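Local coordinates for uncharacterized protein (Bacillus cereus, PDB 5F2H) that is of unknown function but probably acts as a hydrolase of the alpha/beta-hydrolase superfamily, at residues E237-N242 with T270-Q275; I229-W234 with D295-F300; D265-T270 with H284-V289. One frame throughout, in Å; residues are numbered along the deposited sequence.

Contact 2 lies wholly in the core, whereas contacts 1 and 3 are partly buried. Contacts 1 and 3 both use helix 267-279, at successive turns: contact 1 packs it against the loop 237-242, contact 3 against the outermost strand 284-289. Thr270 falls in both segments but packs only in contact 3. Contact 2 works on the other face of the parallel sheet, where strand 227-231 meets the turn 295-300 leading into helix 300-313. Packing is mainly apolar in all three, yet its character follows position. An aliphatic side chain wedges at a helix in contact 1, a selenium atom lies among rings in contact 2, and in contact 3 the edge of one phenylalanine meets a valine and two rings touch at their rims.

Contact 1: E237-N242 with T270-Q275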
loop_
_atom_site.group_PDB
_atom_site.type_symbol
_atom_site.label_atom_id
_atom_site.label_comp_id
_atom_site.label_asym_id
_atom_site.label_seq_id
_atom_site.Cartn_x
_atom_site.Cartn_y
_atom_site.Cartn_z
ATOM N N GLU B 237 14.144 -25.687 -23.485
ATOM C CA GLU B 237 14.257 -26.976 -22.802
ATOM C C GLU B 237 13.004 -27.202 -21.991
ATOM O O GLU B 237 13.070 -27.716 -20.878
ATOM C CB GLU B 237 15.419 -26.919 -21.813
ATOM C CG GLU B 237 16.773 -26.600 -22.426
ATOM C CD GLU B 237 17.766 -26.057 -21.399
ATOM O OE1 GLU B 237 17.325 -25.358 -20.458
ATOM O OE2 GLU B 237 18.992 -26.242 -21.572
ATOM N N ILE B 238 11.859 -26.803 -22.531
ATOM C CA ILE B 238 10.609 -26.939 -21.792
ATOM C C ILE B 238 10.311 -28.388 -21.405
ATOM O O ILE B 238 9.724 -28.625 -20.344
ATOM C CB ILE B 238 9.410 -26.300 -22.533
ATOM C CG1 ILE B 238 8.217 -26.161 -21.592
ATOM C CG2 ILE B 238 9.059 -27.091 -23.788
ATOM C CD1 ILE B 238 8.526 -25.310 -20.383
ATOM N N ASP B 239 10.683 -29.346 -22.257
ATOM C CA ASP B 239 10.453 -30.757 -21.935
ATOM C C ASP B 239 11.376 -31.202 -20.803
ATOM O O ASP B 239 10.932 -31.879 -19.872
ATOM C CB ASP B 239 10.616 -31.675 -23.152
ATOM C CG ASP B 239 9.507 -31.500 -24.179
ATOM O OD1 ASP B 239 8.585 -30.679 -23.952
ATOM O OD2 ASP B 239 9.549 -32.210 -25.207
ATOM N N GLU B 240 12.630 -30.753 -20.841
ATOM C CA GLU B 240 13.609 -31.106 -19.810
ATOM C C GLU B 240 13.216 -30.623 -18.414
ATOM O O GLU B 240 13.668 -31.182 -17.418
ATOM C CB GLU B 240 14.977 -30.537 -20.168
ATOM C CG GLU B 240 15.495 -31.088 -21.491
ATOM C CD GLU B 240 16.707 -30.359 -22.039
ATOM O OE1 GLU B 240 17.309 -29.536 -21.308
ATOM O OE2 GLU B 240 17.056 -30.620 -23.215
ATOM N N TRP B 241 12.386 -29.583 -18.337
ATOM C CA TRP B 241 11.963 -29.058 -17.041
ATOM C C TRP B 241 10.617 -29.586 -16.555
ATOM O O TRP B 241 10.036 -29.024 -15.628
ATOM C CB TRP B 241 11.946 -27.522 -16.995
ATOM C CG TRP B 241 13.273 -26.856 -17.294
ATOM C CD1 TRP B 241 14.522 -27.346 -17.007
ATOM C CD2 TRP B 241 13.468 -25.466 -17.584
ATOM N NE1 TRP B 241 15.484 -26.412 -17.301
ATOM C CE2 TRP B 241 14.865 -25.238 -17.633
ATOM C CE3 TRP B 241 12.598 -24.405 -17.886
ATOM C CZ2 TRP B 241 15.409 -23.994 -17.980
ATOM C CZ3 TRP B 241 13.141 -23.173 -18.225
ATOM C CH2 TRP B 241 14.533 -22.980 -18.272
ATOM N N ASN B 242 10.152 -30.689 -17.138
ATOM C CA ASN B 242 8.878 -31.287 -16.746
ATOM C C ASN B 242 8.773 -31.554 -15.236
ATOM O O ASN B 242 7.738 -31.254 -14.635
ATOM C CB ASN B 242 8.622 -32.589 -17.531
ATOM C CG ASN B 242 7.270 -33.218 -17.211
ATOM O OD1 ASN B 242 6.266 -32.513 -17.050
ATOM N ND2 ASN B 242 7.217 -34.547 -17.218
ATOM N N THR B 270 6.466 -21.038 -26.404
ATOM C CA THR B 270 5.488 -20.406 -25.534
ATOM C C THR B 270 4.216 -21.234 -25.499
ATOM O O THR B 270 3.581 -21.351 -24.457
ATOM C CB THR B 270 5.149 -18.964 -25.956
ATOM O OG1 THR B 270 6.342 -18.175 -25.968
ATOM C CG2 THR B 270 4.138 -18.353 -24.992
ATOM N N GLN B 271 3.844 -21.832 -26.622
ATOM C CA GLN B 271 2.617 -22.641 -26.631
ATOM C C GLN B 271 2.874 -24.001 -25.977
ATOM O O GLN B 271 1.991 -24.521 -25.313
ATOM C CB GLN B 271 2.019 -22.761 -28.033
ATOM C CG GLN B 271 0.566 -23.208 -28.011
ATOM C CD GLN B 271 -0.121 -23.080 -29.363
ATOM O OE1 GLN B 271 -1.321 -22.800 -29.437
ATOM N NE2 GLN B 271 0.651 -23.207 -30.437
ATOM N N GLN B 272 4.087 -24.545 -26.113
ATOM C CA GLN B 272 4.430 -25.830 -25.476
ATOM C C GLN B 272 4.395 -25.644 -23.971
ATOM O O GLN B 272 3.946 -26.516 -23.237
ATOM C CB GLN B 272 5.843 -26.280 -25.828
ATOM C CG GLN B 272 6.101 -26.495 -27.303
ATOM C CD GLN B 272 7.549 -26.842 -27.573
ATOM O OE1 GLN B 272 8.302 -27.144 -26.648
ATOM N NE2 GLN B 272 7.949 -26.793 -28.843
ATOM N N PHE B 273 4.908 -24.506 -23.522
ATOM C CA PHE B 273 4.935 -24.189 -22.113
ATOM C C PHE B 273 3.521 -24.097 -21.566
ATOM O O PHE B 273 3.192 -24.729 -20.564
ATOM C CB PHE B 273 5.731 -22.914 -21.898
ATOM C CG PHE B 273 5.697 -22.394 -20.489
ATOM C CD1 PHE B 273 6.328 -23.081 -19.469
ATOM C CD2 PHE B 273 5.158 -21.147 -20.209
ATOM C CE1 PHE B 273 6.330 -22.595 -18.175
ATOM C CE2 PHE B 273 5.168 -20.648 -18.922
ATOM C CZ PHE B 273 5.761 -21.373 -17.903
ATOM N N VAL B 274 2.671 -23.351 -22.253
ATOM C CA VAL B 274 1.276 -23.200 -21.835
ATOM C C VAL B 274 0.585 -24.563 -21.757
ATOM O O VAL B 274 -0.300 -24.772 -20.927
ATOM C CB VAL B 274 0.497 -22.273 -22.797
ATOM C CG1 VAL B 274 -0.989 -22.282 -22.471
ATOM C CG2 VAL B 274 1.051 -20.850 -22.727
ATOM N N GLN B 275 0.970 -25.475 -22.646
ATOM C CA GLN B 275 0.404 -26.825 -22.670
ATOM C C GLN B 275 0.699 -27.554 -21.354
ATOM O O GLN B 275 -0.192 -28.152 -20.756
ATOM C CB GLN B 275 0.976 -27.607 -23.854
ATOM C CG GLN B 275 0.512 -29.044 -23.969
ATOM C CD GLN B 275 -0.991 -29.196 -24.132
ATOM O OE1 GLN B 275 -1.740 -28.219 -24.186
ATOM N NE2 GLN B 275 -1.439 -30.446 -24.213
#
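Ile238 packs against Gln272 and Phe273 in a small, partly buried and mainly apolar contact between the loop following strand 227-231 and helix 267-279. The approach is closest at Ile238 and Phe273, whose CA atoms are 6.3 Å apart. Ile238 is branched at CB, and its two arms take different partners. CG1 swings away from the amide nitrogen (chi1 -166°) and carries CD1 to the edge of the Phe273 ring, near the ring plane, with Ile238 CD1 3.3 Å from Phe273 CD1. The other arm, CG2, turns toward the exposed Gln272, lying 3.9 Å from Gln272 CB. Gln272 CB and the amide end, OE1, both come to this one methyl as the two side chains cross. The residue types follow the burial, with a hydrocarbon wedge and a ring inside and a polar glutamine outside. A type I turn from Asp239 to Asn242 then carries the loop away from the helix. Deeper in, Phe273 continues the apolar layer to Val257, Leu215 and Leu245, which Ile238 touches too, so the loop packs beside helix 267-279, with Phe273 linking it to strand 254-260 and helix 209-219.

Contact 2: I229-W234 with D295-F300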
loop_
_atom_site.group_PDB
_atom_site.type_symbol
_atom_site.label_atom_id
_atom_site.label_comp_id
_atom_site.label_asym_id
_atom_site.label_seq_id
_atom_site.Cartn_x
_atom_site.Cartn_y
_atom_site.Cartn_z
ATOM N N ILE B 229 4.815 -12.832 -15.192
ATOM C CA ILE B 229 4.254 -12.282 -16.431
ATOM C C ILE B 229 5.249 -12.333 -17.583
ATOM O O ILE B 229 6.074 -11.432 -17.717
ATOM C CB ILE B 229 3.827 -10.811 -16.208
ATOM C CG1 ILE B 229 2.925 -10.685 -14.973
ATOM C CG2 ILE B 229 3.117 -10.263 -17.439
ATOM C CD1 ILE B 229 2.572 -9.263 -14.632
ATOM N N PHE B 230 5.148 -13.349 -18.440
ATOM C CA PHE B 230 6.088 -13.464 -19.542
ATOM C C PHE B 230 5.589 -12.950 -20.870
ATOM O O PHE B 230 4.417 -13.095 -21.210
ATOM C CB PHE B 230 6.568 -14.889 -19.723
ATOM C CG PHE B 230 7.144 -15.497 -18.482
ATOM C CD1 PHE B 230 8.002 -14.773 -17.662
ATOM C CD2 PHE B 230 7.043 -16.871 -18.282
ATOM C CE1 PHE B 230 8.602 -15.376 -16.561
ATOM C CE2 PHE B 230 7.647 -17.475 -17.200
ATOM C CZ PHE B 230 8.420 -16.727 -16.333
HETATM N N MSE B 231 6.508 -12.348 -21.618
HETATM C CA MSE B 231 6.218 -11.776 -22.930
HETATM C C MSE B 231 7.137 -12.478 -23.877
HETATM O O MSE B 231 8.370 -12.430 -23.723
HETATM C CB MSE B 231 6.502 -10.272 -22.882
HETATM C CG MSE B 231 6.352 -9.561 -24.228
HETATM SE SE MSE B 231 4.468 -9.452 -24.808
HETATM C CE MSE B 231 4.686 -10.547 -26.441
ATOM N N ALA B 232 6.554 -13.203 -24.822
ATOM C CA ALA B 232 7.347 -13.929 -25.810
ATOM C C ALA B 232 8.523 -14.694 -25.196
ATOM O O ALA B 232 9.641 -14.656 -25.714
ATOM C CB ALA B 232 7.856 -12.944 -26.848
ATOM N N PRO B 233 8.276 -15.399 -24.094
ATOM C CA PRO B 233 9.337 -16.166 -23.437
ATOM C C PRO B 233 10.027 -17.180 -24.343
ATOM O O PRO B 233 9.384 -17.784 -25.217
ATOM C CB PRO B 233 8.598 -16.917 -22.335
ATOM C CG PRO B 233 7.206 -17.041 -22.844
ATOM C CD PRO B 233 6.934 -15.797 -23.634
ATOM N N TRP B 234 11.332 -17.334 -24.142
ATOM C CA TRP B 234 12.132 -18.256 -24.916
ATOM C C TRP B 234 12.457 -19.393 -23.972
ATOM O O TRP B 234 13.270 -19.243 -23.056
ATOM C CB TRP B 234 13.373 -17.571 -25.459
ATOM C CG TRP B 234 14.188 -18.468 -26.277
ATOM C CD1 TRP B 234 13.831 -19.021 -27.486
ATOM C CD2 TRP B 234 15.555 -18.803 -26.070
ATOM N NE1 TRP B 234 14.870 -19.772 -27.990
ATOM C CE2 TRP B 234 15.947 -19.648 -27.147
ATOM C CE3 TRP B 234 16.478 -18.513 -25.067
ATOM C CZ2 TRP B 234 17.230 -20.197 -27.246
ATOM C CZ3 TRP B 234 17.765 -19.064 -25.166
ATOM C CH2 TRP B 234 18.124 -19.892 -26.253
ATOM N N ASP B 295 7.936 -8.757 -30.297
ATOM C CA ASP B 295 7.913 -7.444 -29.734
ATOM C C ASP B 295 6.745 -7.409 -28.773
ATOM O O ASP B 295 5.933 -8.303 -28.787
ATOM C CB ASP B 295 7.646 -6.476 -30.889
ATOM C CG ASP B 295 7.522 -5.058 -30.442
ATOM O OD1 ASP B 295 8.032 -4.736 -29.350
ATOM O OD2 ASP B 295 6.906 -4.273 -31.197
ATOM N N TYR B 296 6.653 -6.372 -27.955
ATOM C CA TYR B 296 5.546 -6.241 -27.025
ATOM C C TYR B 296 4.353 -5.641 -27.763
ATOM O O TYR B 296 4.526 -4.883 -28.734
ATOM C CB TYR B 296 5.888 -5.274 -25.918
ATOM C CG TYR B 296 7.069 -5.609 -25.055
ATOM C CD1 TYR B 296 8.352 -5.425 -25.507
ATOM C CD2 TYR B 296 6.891 -5.898 -23.719
ATOM C CE1 TYR B 296 9.433 -5.603 -24.666
ATOM C CE2 TYR B 296 7.961 -6.088 -22.872
ATOM C CZ TYR B 296 9.224 -5.924 -23.348
ATOM O OH TYR B 296 10.285 -6.122 -22.505
ATOM N N PRO B 297 3.125 -5.982 -27.331
ATOM C CA PRO B 297 1.929 -5.404 -27.981
ATOM C C PRO B 297 1.908 -3.917 -27.708
ATOM O O PRO B 297 2.425 -3.469 -26.681
ATOM C CB PRO B 297 0.767 -6.099 -27.288
ATOM C CG PRO B 297 1.333 -6.626 -26.011
ATOM C CD PRO B 297 2.781 -6.899 -26.239
ATOM N N GLU B 298 1.287 -3.144 -28.583
ATOM C CA GLU B 298 1.284 -1.690 -28.389
ATOM C C GLU B 298 0.457 -1.226 -27.168
ATOM O O GLU B 298 0.720 -0.164 -26.606
ATOM C CB GLU B 298 0.988 -0.988 -29.717
ATOM C CG GLU B 298 1.318 0.497 -29.724
ATOM C CD GLU B 298 1.495 1.043 -31.135
ATOM O OE1 GLU B 298 1.861 0.249 -32.028
ATOM O OE2 GLU B 298 1.357 2.269 -31.341
ATOM N N ASP B 299 -0.479 -2.064 -26.721
ATOM C CA ASP B 299 -1.288 -1.780 -25.531
ATOM C C ASP B 299 -0.826 -2.746 -24.413
ATOM O O ASP B 299 -1.635 -3.284 -23.647
ATOM C CB ASP B 299 -2.787 -1.960 -25.799
ATOM C CG ASP B 299 -3.179 -3.401 -26.094
ATOM O OD1 ASP B 299 -2.294 -4.282 -26.201
ATOM O OD2 ASP B 299 -4.400 -3.654 -26.196
ATOM N N PHE B 300 0.484 -2.953 -24.329
ATOM C CA PHE B 300 1.049 -3.840 -23.323
ATOM C C PHE B 300 0.872 -3.374 -21.878
ATOM O O PHE B 300 0.758 -4.216 -20.973
ATOM C CB PHE B 300 2.529 -4.080 -23.592
ATOM C CG PHE B 300 3.171 -4.949 -22.578
ATOM C CD1 PHE B 300 2.912 -6.314 -22.565
ATOM C CD2 PHE B 300 4.071 -4.429 -21.659
ATOM C CE1 PHE B 300 3.521 -7.147 -21.634
ATOM C CE2 PHE B 300 4.684 -5.257 -20.730
ATOM C CZ PHE B 300 4.408 -6.616 -20.720
#
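Met231, the last residue of strand 227-231, and Tyr296, in the irregular stretch after strand 284-289, bring the two backbones to 6.9 Å between their CA atoms. Beyond Tyr296 the chain folds through a type I turn from Pro297 to Phe300, where helix 300-313 begins. Met231, a selenomethionine, carries the contact: CG extends past the carbonyl carbon (chi1 175°), and the chain then bends at chi2 and chi3, setting its atoms among several partners. Met231 CG rests 3.7 Å from Tyr296 CD2. The selenium meets Pro297 CD at 3.4 Å and lies 4.9 Å from the centroid of the Phe300 ring, an oblique Met-aromatic contact, with a second, longer one to Tyr296. The methyl CE lies 3.5 Å from the carbonyl O of Asp295. Tyr296 CD2 in turn sits over the centre of a Phe300 face, so the two rings pack directly on each other, and the tyrosine hydroxyl is held by Trp150 NE1. Met231 makes backbone hydrogen bonds with Gly206 and Ser208, part of a probable nucleophile elbow. A methionine's flexible chain, here with selenium replacing sulfur, suits this buried niche: dispersion and Met-aromatic packing join strand to loop beside what is probably the active-site end of the sheet.

Contact 3: D265-T270 with H284-V289; sequences DCFECT and HEFKVV
Phe267, Phe286 and Thr270 bury most of the surface where the first turn of helix 267-279 lies on strand 284-289, the outermost strand of the parallel sheet. Phe267 takes the largest share. With chi1 at -163°, trans to the main-chain nitrogen, its ring is carried from the helix flank down to the strand. There the far edge packs against both methyls of Val288, each within about 3.7 Å of Phe267 CE1 and CZ; Val288 CG2 lies close to the ring plane. A beta-branched valine suits this place, being at home in a strand and offering two methyls to one aromatic edge. Phe286, two residues earlier on the same side of the strand, points at the helix and brings its CZ to 3.8 Å from Phe267 CE1, with CE1 of Phe267 near the plane of the Phe286 ring. Phe286 also receives the methyl of Thr270, whose CG2 is 3.7 Å from Phe286 CE1. Threonine serves two needs here. Its methyl packs on the ring, while OG1 is modelled against the carbonyl O of Cys266, the N-cap residue, at a distance too short to be taken literally; the same Cys266 O accepts the backbone N of Thr270 at 3.3 Å. Strand alternation sends Glu285 and Lys287 to the opposite face, where they touch Tyr310 and Leu303 of helix 300-313. The contact therefore closes the beta-alpha-beta unit of strand 254-260, helix 267-279 and strand 284-289, with Val257 and Cys259 of the first strand also beneath Thr270. Since the interface across the segments is wholly apolar, the helix start is probably held on the edge strand by hydrophobic burial and ring packing, and the threonine hydroxyl is directed away from the strand, toward the carbonyls of Cys266 and Pro233, the latter a weak bond.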
loop_
_atom_site.group_PDB
_atom_site.type_symbol
_atom_site.label_atom_id
_atom_site.label_comp_id
_atom_site.label_asym_id
_atom_site.label_seq_id
_atom_site.Cartn_x
_atom_site.Cartn_y
_atom_site.Cartn_z
ATOM N N ASP B 265 10.334 -17.114 -33.517
ATOM C CA ASP B 265 11.200 -17.764 -32.541
ATOM C C ASP B 265 10.527 -18.210 -31.261
ATOM O O ASP B 265 10.928 -19.216 -30.698
ATOM C CB ASP B 265 12.367 -16.844 -32.129
ATOM C CG ASP B 265 13.369 -16.607 -33.245
ATOM O OD1 ASP B 265 13.216 -17.190 -34.341
ATOM O OD2 ASP B 265 14.341 -15.857 -33.005
ATOM N N CYS B 266 9.489 -17.510 -30.813
ATOM C CA CYS B 266 8.878 -17.856 -29.535
ATOM C C CYS B 266 7.424 -18.270 -29.447
ATOM O O CYS B 266 6.914 -18.402 -28.335
ATOM C CB CYS B 266 9.081 -16.676 -28.582
ATOM S SG CYS B 266 10.812 -16.281 -28.333
ATOM N N PHE B 267 6.723 -18.460 -30.552
ATOM C CA PHE B 267 5.335 -18.859 -30.405
ATOM C C PHE B 267 5.295 -20.369 -30.140
ATOM O O PHE B 267 4.393 -20.858 -29.467
ATOM C CB PHE B 267 4.471 -18.426 -31.579
ATOM C CG PHE B 267 3.002 -18.461 -31.265
ATOM C CD1 PHE B 267 2.464 -17.515 -30.405
ATOM C CD2 PHE B 267 2.164 -19.402 -31.822
ATOM C CE1 PHE B 267 1.126 -17.535 -30.063
ATOM C CE2 PHE B 267 0.820 -19.419 -31.501
ATOM C CZ PHE B 267 0.299 -18.481 -30.622
ATOM N N GLU B 268 6.298 -21.087 -30.653
ATOM C CA GLU B 268 6.445 -22.529 -30.447
ATOM C C GLU B 268 6.622 -22.953 -28.986
ATOM O O GLU B 268 5.749 -23.590 -28.399
ATOM C CB GLU B 268 7.735 -23.044 -31.124
ATOM C CG GLU B 268 7.802 -23.081 -32.650
ATOM C CD GLU B 268 7.037 -24.227 -33.279
ATOM O OE1 GLU B 268 7.006 -24.287 -34.523
ATOM O OE2 GLU B 268 6.506 -25.085 -32.547
ATOM N N CYS B 269 7.752 -22.564 -28.404
ATOM C CA CYS B 269 8.046 -22.800 -26.995
ATOM C C CYS B 269 7.022 -22.183 -26.044
ATOM O O CYS B 269 6.734 -22.734 -24.989
ATOM C CB CYS B 269 9.433 -22.253 -26.677
ATOM S SG CYS B 269 9.615 -20.492 -27.066
ATOM N N THR B 270 6.466 -21.038 -26.404
ATOM C CA THR B 270 5.488 -20.406 -25.534
ATOM C C THR B 270 4.216 -21.234 -25.499
ATOM O O THR B 270 3.581 -21.351 -24.457
ATOM C CB THR B 270 5.149 -18.964 -25.956
ATOM O OG1 THR B 270 6.342 -18.175 -25.968
ATOM C CG2 THR B 270 4.138 -18.353 -24.992
ATOM N N HIS B 284 -3.555 -20.097 -14.725
ATOM C CA HIS B 284 -2.831 -19.170 -15.588
ATOM C C HIS B 284 -3.744 -18.630 -16.672
ATOM O O HIS B 284 -4.928 -18.966 -16.723
ATOM C CB HIS B 284 -1.653 -19.864 -16.267
ATOM C CG HIS B 284 -2.060 -20.839 -17.326
ATOM N ND1 HIS B 284 -2.278 -22.176 -17.072
ATOM C CD2 HIS B 284 -2.293 -20.666 -18.650
ATOM C CE1 HIS B 284 -2.620 -22.786 -18.193
ATOM N NE2 HIS B 284 -2.641 -21.891 -19.163
ATOM N N GLU B 285 -3.181 -17.805 -17.548
ATOM C CA GLU B 285 -3.939 -17.234 -18.647
ATOM C C GLU B 285 -3.014 -16.832 -19.794
ATOM O O GLU B 285 -2.151 -15.977 -19.640
ATOM C CB GLU B 285 -4.781 -16.064 -18.151
ATOM C CG GLU B 285 -5.638 -15.425 -19.226
ATOM C CD GLU B 285 -6.611 -14.415 -18.661
ATOM O OE1 GLU B 285 -7.022 -14.578 -17.489
ATOM O OE2 GLU B 285 -7.001 -13.495 -19.411
ATOM N N PHE B 286 -3.198 -17.477 -20.942
ATOM C CA PHE B 286 -2.392 -17.225 -22.131
ATOM C C PHE B 286 -3.138 -16.353 -23.098
ATOM O O PHE B 286 -4.323 -16.567 -23.355
ATOM C CB PHE B 286 -1.989 -18.542 -22.779
ATOM C CG PHE B 286 -1.284 -18.396 -24.089
ATOM C CD1 PHE B 286 -0.173 -17.568 -24.210
ATOM C CD2 PHE B 286 -1.595 -19.244 -25.142
ATOM C CE1 PHE B 286 0.519 -17.480 -25.406
ATOM C CE2 PHE B 286 -0.894 -19.183 -26.334
ATOM C CZ PHE B 286 0.165 -18.295 -26.468
ATOM N N LYS B 287 -2.437 -15.367 -23.639
ATOM C CA LYS B 287 -3.057 -14.459 -24.556
ATOM C C LYS B 287 -2.222 -14.282 -25.801
ATOM O O LYS B 287 -1.083 -13.839 -25.754
ATOM C CB LYS B 287 -3.325 -13.131 -23.853
ATOM C CG LYS B 287 -4.163 -12.184 -24.688
ATOM C CD LYS B 287 -4.679 -11.013 -23.869
ATOM C CE LYS B 287 -5.569 -10.112 -24.710
ATOM N NZ LYS B 287 -6.720 -10.838 -25.314
ATOM N N VAL B 288 -2.802 -14.663 -26.922
ATOM C CA VAL B 288 -2.138 -14.541 -28.200
ATOM C C VAL B 288 -2.588 -13.226 -28.818
ATOM O O VAL B 288 -3.790 -12.951 -28.893
ATOM C CB VAL B 288 -2.547 -15.684 -29.137
ATOM C CG1 VAL B 288 -1.905 -15.513 -30.506
ATOM C CG2 VAL B 288 -2.169 -17.019 -28.514
ATOM N N VAL B 289 -1.644 -12.397 -29.236
ATOM C CA VAL B 289 -2.010 -11.138 -29.843
ATOM C C VAL B 289 -1.836 -11.321 -31.333
ATOM O O VAL B 289 -0.759 -11.677 -31.800
ATOM C CB VAL B 289 -1.175 -9.961 -29.314
ATOM C CG1 VAL B 289 -1.611 -8.650 -29.967
ATOM C CG2 VAL B 289 -1.325 -9.862 -27.803
#